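Local coordinates for protein-glutamine deamidase Cif (Burkholderia pseudomallei, PDB 3GQM), which deamidates a glutamine side chain of host NEDD8 to glutamate, which shuts down cullin-RING ubiquitin ligases and blocks the host cell cycle, at residues F161-P166 against R173-I178; D207-L212 against A230-I235. One frame throughout, in Å; residues are numbered along the deposited sequence.

Contact 1 of 2, residues F161-P166 against R173-I178; sequences FLIDLP and RTAYII
Four backbone hydrogen bonds tie the two strands. Leu162 and Ile178 exchange a pair: Leu162 N reaches Ile178 O at 2.9 Å, nearly along the C=O axis, while Ile178 N approaches Leu162 O from above the carbonyl plane. Asp164 and Tyr176 form the second pair, both in the carbonyl plane, with Asp164 N 2.8 Å from Tyr176 O. The non-hydrogen-bonded pair between them, Ile163 and Ile177, lays its side chains alongside each other; Ile177 bends at chi2 (-68°), bringing CD1 to 4.1 Å from Ile163 CG1. Farther along, Leu165 CD2 rests 3.8 Å from Ala175 CB. Tyr176, on the face with Leu162, Asp164 and Ile178, is met by Pro166, whose CG lies 3.8 Å from Tyr176 CE2 at the ring edge. Arg173, bent at chi2 and chi3, curls back so that NE gives a 2.6 Å bond to water 1, which donates to Pro166 O and Thr174 O; its NH1 bond to Leu165 O is weak, and NH1 also donates to Lys146 O. Further out, Arg33 salt-bridges Asp164 OD2, Tyr260 OH hydrogen-bonds OD1, and helix 104-116 covers Leu162 and Ile178. This is an antiparallel beta hairpin at the sheet's edge, flanked by the inferred active-site residues His159 and Gln179.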
loop_
_atom_site.group_PDB
_atom_site.type_symbol
_atom_site.label_atom_id
_atom_site.label_comp_id
_atom_site.label_asym_id
_atom_site.label_seq_id
_atom_site.Cartn_x
_atom_site.Cartn_y
_atom_site.Cartn_z
ATOM N N PHE A 161 -0.358 -5.241 0.126
ATOM C CA PHE A 161 -0.972 -4.189 0.916
ATOM C C PHE A 161 -0.106 -3.952 2.163
ATOM O O PHE A 161 0.792 -4.704 2.468
ATOM C CB PHE A 161 -2.460 -4.532 1.276
ATOM C CG PHE A 161 -2.625 -5.736 2.188
ATOM C CD1 PHE A 161 -2.722 -5.576 3.557
ATOM C CD2 PHE A 161 -2.746 -7.027 1.655
ATOM C CE1 PHE A 161 -2.884 -6.696 4.428
ATOM C CE2 PHE A 161 -2.928 -8.147 2.476
ATOM C CZ PHE A 161 -2.997 -7.977 3.897
ATOM N N LEU A 162 -0.396 -2.899 2.889
ATOM C CA LEU A 162 0.375 -2.566 4.076
ATOM C C LEU A 162 -0.498 -2.670 5.335
ATOM O O LEU A 162 -1.678 -2.375 5.295
ATOM C CB LEU A 162 0.881 -1.133 3.947
ATOM C CG LEU A 162 1.732 -0.728 2.736
ATOM C CD1 LEU A 162 2.170 0.775 2.870
ATOM C CD2 LEU A 162 2.985 -1.578 2.699
ATOM N N ILE A 163 0.131 -3.097 6.423
ATOM C CA ILE A 163 -0.411 -2.985 7.756
ATOM C C ILE A 163 0.433 -1.967 8.519
ATOM O O ILE A 163 1.622 -2.185 8.692
ATOM C CB ILE A 163 -0.337 -4.335 8.500
ATOM C CG1 ILE A 163 -1.164 -5.378 7.729
ATOM C CG2 ILE A 163 -0.916 -4.147 9.889
ATOM C CD1 ILE A 163 -0.781 -6.833 7.972
ATOM N N ASP A 164 -0.183 -0.867 8.951
ATOM C CA ASP A 164 0.494 0.149 9.734
ATOM C C ASP A 164 0.309 -0.148 11.249
ATOM O O ASP A 164 -0.821 -0.328 11.717
ATOM C CB ASP A 164 -0.118 1.487 9.374
ATOM C CG ASP A 164 0.677 2.675 9.925
ATOM O OD1 ASP A 164 1.677 2.493 10.622
ATOM O OD2 ASP A 164 0.261 3.808 9.678
ATOM N N LEU A 165 1.401 -0.234 11.972
ATOM C CA LEU A 165 1.394 -0.517 13.426
ATOM C C LEU A 165 2.046 0.640 14.199
ATOM O O LEU A 165 3.172 0.515 14.689
ATOM C CB LEU A 165 2.164 -1.827 13.716
ATOM C CG LEU A 165 1.653 -3.060 12.959
ATOM C CD1 LEU A 165 2.665 -4.198 12.981
ATOM C CD2 LEU A 165 0.341 -3.566 13.562
ATOM N N PRO A 166 1.357 1.776 14.299
ATOM C CA PRO A 166 2.020 2.864 15.016
ATOM C C PRO A 166 2.064 2.563 16.494
ATOM O O PRO A 166 1.178 1.873 16.992
ATOM C CB PRO A 166 1.111 4.079 14.773
ATOM C CG PRO A 166 -0.230 3.531 14.337
ATOM C CD PRO A 166 -0.021 2.097 13.873
ATOM N N ARG A 173 -1.715 -2.151 21.010
ATOM C CA ARG A 173 -1.105 -2.298 19.673
ATOM C C ARG A 173 -2.270 -2.348 18.693
ATOM O O ARG A 173 -3.157 -3.202 18.803
ATOM C CB ARG A 173 -0.297 -3.600 19.564
ATOM C CG ARG A 173 0.433 -3.886 18.221
ATOM C CD ARG A 173 2.004 -3.707 18.352
ATOM N NE ARG A 173 2.409 -2.434 17.758
ATOM C CZ ARG A 173 3.644 -1.926 17.723
ATOM N NH1 ARG A 173 3.837 -0.758 17.121
ATOM N NH2 ARG A 173 4.680 -2.561 18.283
ATOM N N THR A 174 -2.244 -1.419 17.754
ATOM C CA THR A 174 -3.349 -1.097 16.878
ATOM C C THR A 174 -2.820 -1.190 15.472
ATOM O O THR A 174 -1.642 -0.936 15.244
ATOM C CB THR A 174 -3.804 0.350 17.139
ATOM O OG1 THR A 174 -4.098 0.465 18.525
ATOM C CG2 THR A 174 -5.038 0.709 16.350
ATOM N N ALA A 175 -3.692 -1.595 14.551
ATOM C CA ALA A 175 -3.307 -1.867 13.182
ATOM C C ALA A 175 -4.275 -1.159 12.267
ATOM O O ALA A 175 -5.472 -1.180 12.516
ATOM C CB ALA A 175 -3.357 -3.380 12.912
ATOM N N TYR A 176 -3.760 -0.581 11.187
ATOM C CA TYR A 176 -4.558 0.006 10.139
ATOM C C TYR A 176 -4.112 -0.585 8.789
ATOM O O TYR A 176 -2.942 -0.980 8.640
ATOM C CB TYR A 176 -4.305 1.509 10.119
ATOM C CG TYR A 176 -4.610 2.156 11.451
ATOM C CD1 TYR A 176 -5.925 2.528 11.774
ATOM C CD2 TYR A 176 -3.615 2.369 12.380
ATOM C CE1 TYR A 176 -6.225 3.136 12.979
ATOM C CE2 TYR A 176 -3.901 2.956 13.614
ATOM C CZ TYR A 176 -5.215 3.354 13.896
ATOM O OH TYR A 176 -5.508 3.910 15.113
ATOM N N ILE A 177 -5.031 -0.632 7.825
ATOM C CA ILE A 177 -4.736 -1.101 6.476
ATOM C C ILE A 177 -4.509 0.073 5.532
ATOM O O ILE A 177 -5.264 1.043 5.540
ATOM C CB ILE A 177 -5.888 -2.015 5.888
ATOM C CG1 ILE A 177 -6.178 -3.188 6.861
ATOM C CG2 ILE A 177 -5.560 -2.504 4.356
ATOM C CD1 ILE A 177 -4.997 -4.171 6.929
ATOM N N ILE A 178 -3.482 -0.037 4.701
ATOM C CA ILE A 178 -3.327 0.846 3.547
ATOM C C ILE A 178 -3.219 -0.039 2.286
ATOM O O ILE A 178 -2.421 -0.963 2.259
ATOM C CB ILE A 178 -2.078 1.735 3.710
ATOM C CG1 ILE A 178 -2.112 2.452 5.069
ATOM C CG2 ILE A 178 -1.938 2.773 2.543
ATOM C CD1 ILE A 178 -0.896 3.381 5.339
HETATM O O HOH W 1 0.671 -0.795 16.691
#

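Contact 2 of 2, residues D207-L212 against A230-I235; sequences DELNQL and ASILQI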
loop_
_atom_site.group_PDB
_atom_site.type_symbol
_atom_site.label_atom_id
_atom_site.label_comp_id
_atom_site.label_asym_id
_atom_site.label_seq_id
_atom_site.Cartn_x
_atom_site.Cartn_y
_atom_site.Cartn_z
ATOM N N ASP A 207 -6.213 -9.952 15.797
ATOM C CA ASP A 207 -6.832 -11.268 15.801
ATOM C C ASP A 207 -7.302 -11.723 14.452
ATOM O O ASP A 207 -6.952 -12.793 14.003
ATOM C CB ASP A 207 -8.097 -11.187 16.640
ATOM C CG ASP A 207 -8.206 -12.274 17.587
ATOM O OD1 ASP A 207 -9.052 -13.159 17.333
ATOM O OD2 ASP A 207 -7.446 -12.221 18.598
ATOM N N GLU A 208 -8.151 -10.930 13.815
ATOM C CA GLU A 208 -8.559 -11.288 12.474
ATOM C C GLU A 208 -7.389 -11.311 11.502
ATOM O O GLU A 208 -7.323 -12.195 10.647
ATOM C CB GLU A 208 -9.643 -10.344 11.991
ATOM C CG GLU A 208 -10.898 -10.372 12.840
ATOM C CD GLU A 208 -12.031 -9.649 12.154
ATOM O OE1 GLU A 208 -13.076 -10.274 11.909
ATOM O OE2 GLU A 208 -11.875 -8.481 11.787
ATOM N N LEU A 209 -6.486 -10.333 11.613
ATOM C CA LEU A 209 -5.292 -10.291 10.752
ATOM C C LEU A 209 -4.468 -11.576 10.912
ATOM O O LEU A 209 -3.982 -12.135 9.925
ATOM C CB LEU A 209 -4.387 -9.065 11.041
ATOM C CG LEU A 209 -4.809 -7.750 10.377
ATOM C CD1 LEU A 209 -3.984 -6.584 10.919
ATOM C CD2 LEU A 209 -4.672 -7.876 8.850
ATOM N N ASN A 210 -4.307 -12.021 12.161
ATOM C CA ASN A 210 -3.570 -13.252 12.394
ATOM C C ASN A 210 -4.201 -14.458 11.687
ATOM O O ASN A 210 -3.489 -15.286 11.096
ATOM C CB ASN A 210 -3.405 -13.556 13.859
ATOM C CG ASN A 210 -2.460 -14.709 14.062
ATOM O OD1 ASN A 210 -1.316 -14.677 13.551
ATOM N ND2 ASN A 210 -2.942 -15.784 14.710
ATOM N N GLN A 211 -5.531 -14.520 11.702
ATOM C CA GLN A 211 -6.282 -15.583 11.016
ATOM C C GLN A 211 -6.185 -15.482 9.503
ATOM O O GLN A 211 -5.955 -16.505 8.811
ATOM C CB GLN A 211 -7.775 -15.555 11.421
ATOM C CG GLN A 211 -8.034 -16.133 12.792
ATOM C CD GLN A 211 -9.349 -15.632 13.425
ATOM O OE1 GLN A 211 -9.355 -15.132 14.547
ATOM N NE2 GLN A 211 -10.455 -15.775 12.709
ATOM N N LEU A 212 -6.386 -14.270 8.973
ATOM C CA LEU A 212 -6.239 -14.019 7.549
ATOM C C LEU A 212 -4.881 -14.466 7.060
ATOM O O LEU A 212 -4.759 -15.081 6.004
ATOM C CB LEU A 212 -6.450 -12.520 7.191
ATOM C CG LEU A 212 -6.043 -12.085 5.780
ATOM C CD1 LEU A 212 -6.621 -13.040 4.675
ATOM C CD2 LEU A 212 -6.468 -10.602 5.470
ATOM N N ALA A 230 -13.849 -9.381 3.921
ATOM C CA ALA A 230 -14.698 -8.195 3.892
ATOM C C ALA A 230 -14.376 -7.297 5.069
ATOM O O ALA A 230 -14.429 -6.089 4.948
ATOM C CB ALA A 230 -16.162 -8.571 3.962
ATOM N N SER A 231 -14.094 -7.892 6.216
ATOM C CA SER A 231 -13.894 -7.106 7.430
ATOM C C SER A 231 -12.569 -6.329 7.430
ATOM O O SER A 231 -12.508 -5.179 7.855
ATOM C CB SER A 231 -14.037 -8.010 8.649
ATOM O OG SER A 231 -13.465 -7.395 9.757
ATOM N N ILE A 232 -11.519 -6.949 6.900
ATOM C CA ILE A 232 -10.219 -6.384 6.909
ATOM C C ILE A 232 -9.983 -5.514 5.649
ATOM O O ILE A 232 -9.345 -4.495 5.728
ATOM C CB ILE A 232 -9.163 -7.531 6.965
ATOM C CG1 ILE A 232 -9.328 -8.344 8.254
ATOM C CG2 ILE A 232 -7.749 -6.978 6.889
ATOM C CD1 ILE A 232 -8.291 -9.574 8.379
ATOM N N LEU A 233 -10.478 -5.943 4.493
ATOM C CA LEU A 233 -10.010 -5.403 3.208
ATOM C C LEU A 233 -11.113 -4.794 2.346
ATOM O O LEU A 233 -10.816 -4.233 1.297
ATOM C CB LEU A 233 -9.209 -6.478 2.402
ATOM C CG LEU A 233 -7.922 -6.994 3.104
ATOM C CD1 LEU A 233 -7.264 -8.117 2.323
ATOM C CD2 LEU A 233 -6.882 -5.866 3.410
ATOM N N GLN A 234 -12.382 -4.881 2.756
ATOM C CA GLN A 234 -13.426 -4.331 1.874
ATOM C C GLN A 234 -13.981 -3.047 2.502
ATOM O O GLN A 234 -14.232 -2.991 3.706
ATOM C CB GLN A 234 -14.540 -5.360 1.611
ATOM C CG GLN A 234 -15.327 -5.113 0.352
ATOM C CD GLN A 234 -16.462 -4.118 0.519
ATOM O OE1 GLN A 234 -17.107 -4.062 1.577
ATOM N NE2 GLN A 234 -16.739 -3.342 -0.551
ATOM N N ILE A 235 -14.162 -2.041 1.662
ATOM C CA ILE A 235 -14.349 -0.677 2.081
ATOM C C ILE A 235 -15.650 -0.481 2.870
ATOM O O ILE A 235 -15.729 0.384 3.706
ATOM C CB ILE A 235 -14.221 0.297 0.854
ATOM C CG1 ILE A 235 -13.693 1.687 1.310
ATOM C CG2 ILE A 235 -15.531 0.281 -0.041
ATOM C CD1 ILE A 235 -13.737 2.783 0.248
#
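Helix-to-helix packing joins the end of helix 206-212 to the last turn of helix 222-233, and Ile232 makes the largest contribution to the interface. Apolar contacts come first. With CG1 anti to its carbonyl carbon (chi1 -62°) and chi2 extended, Ile232 drives CD1 straight at the other helix. There CD1 meets Leu212 CD2 at 3.6 Å, crossing that side chain obliquely, and lies equally close, 3.6 Å, to the backbone atom Glu208 O. The other branch, Ile232 CG2, sits 3.8 Å from Leu209 CD2, so the isoleucine touches Glu208 and Leu209 on one turn and Leu212 on the next. Leu212 holds CG anti to its backbone N, and chi1 168° together with chi2 49° places CD2 beside Leu233 CD1, at 4.1 Å; these two leucines cross at about a right angle. Beyond the pair, Leu229 also touches Leu212, and the floor under Ile232 and Leu233 is Ile177 of the sheet. The polar part is one side-chain bond at the partly exposed margin. The Glu208 chain is extended beyond CG, while its CB packs against Ile232 CD1, and Ser231 holds OG anti to its backbone N. Ser231 OG donates to the syn lone pair of Glu208 OE2 at 2.8 Å.

How the contacts relate
Contacts 1 and 2 share one hydrophobic layer, their centres 11 Å apart: the helix pair lies on the face of the sheet that carries Ile163 and Ile177. Ile177 is the residue they share most closely, with CG1 3.6 Å from Ile232 O and CG2 3.7 Å from Leu233 CD2. At the other helix, Leu209 CD1 comes within 3.8 Å of Ala175 CB and also touches Ile163. Both contacts border the inferred active site. Side chains of Phe161 in contact 1 and Leu233 in contact 2 each lie about 4 Å (nearest atoms) from those of His159 and Gln179, and Leu233 O accepts a hydrogen bond from Gln179 NE2, probably helping to orient that amide.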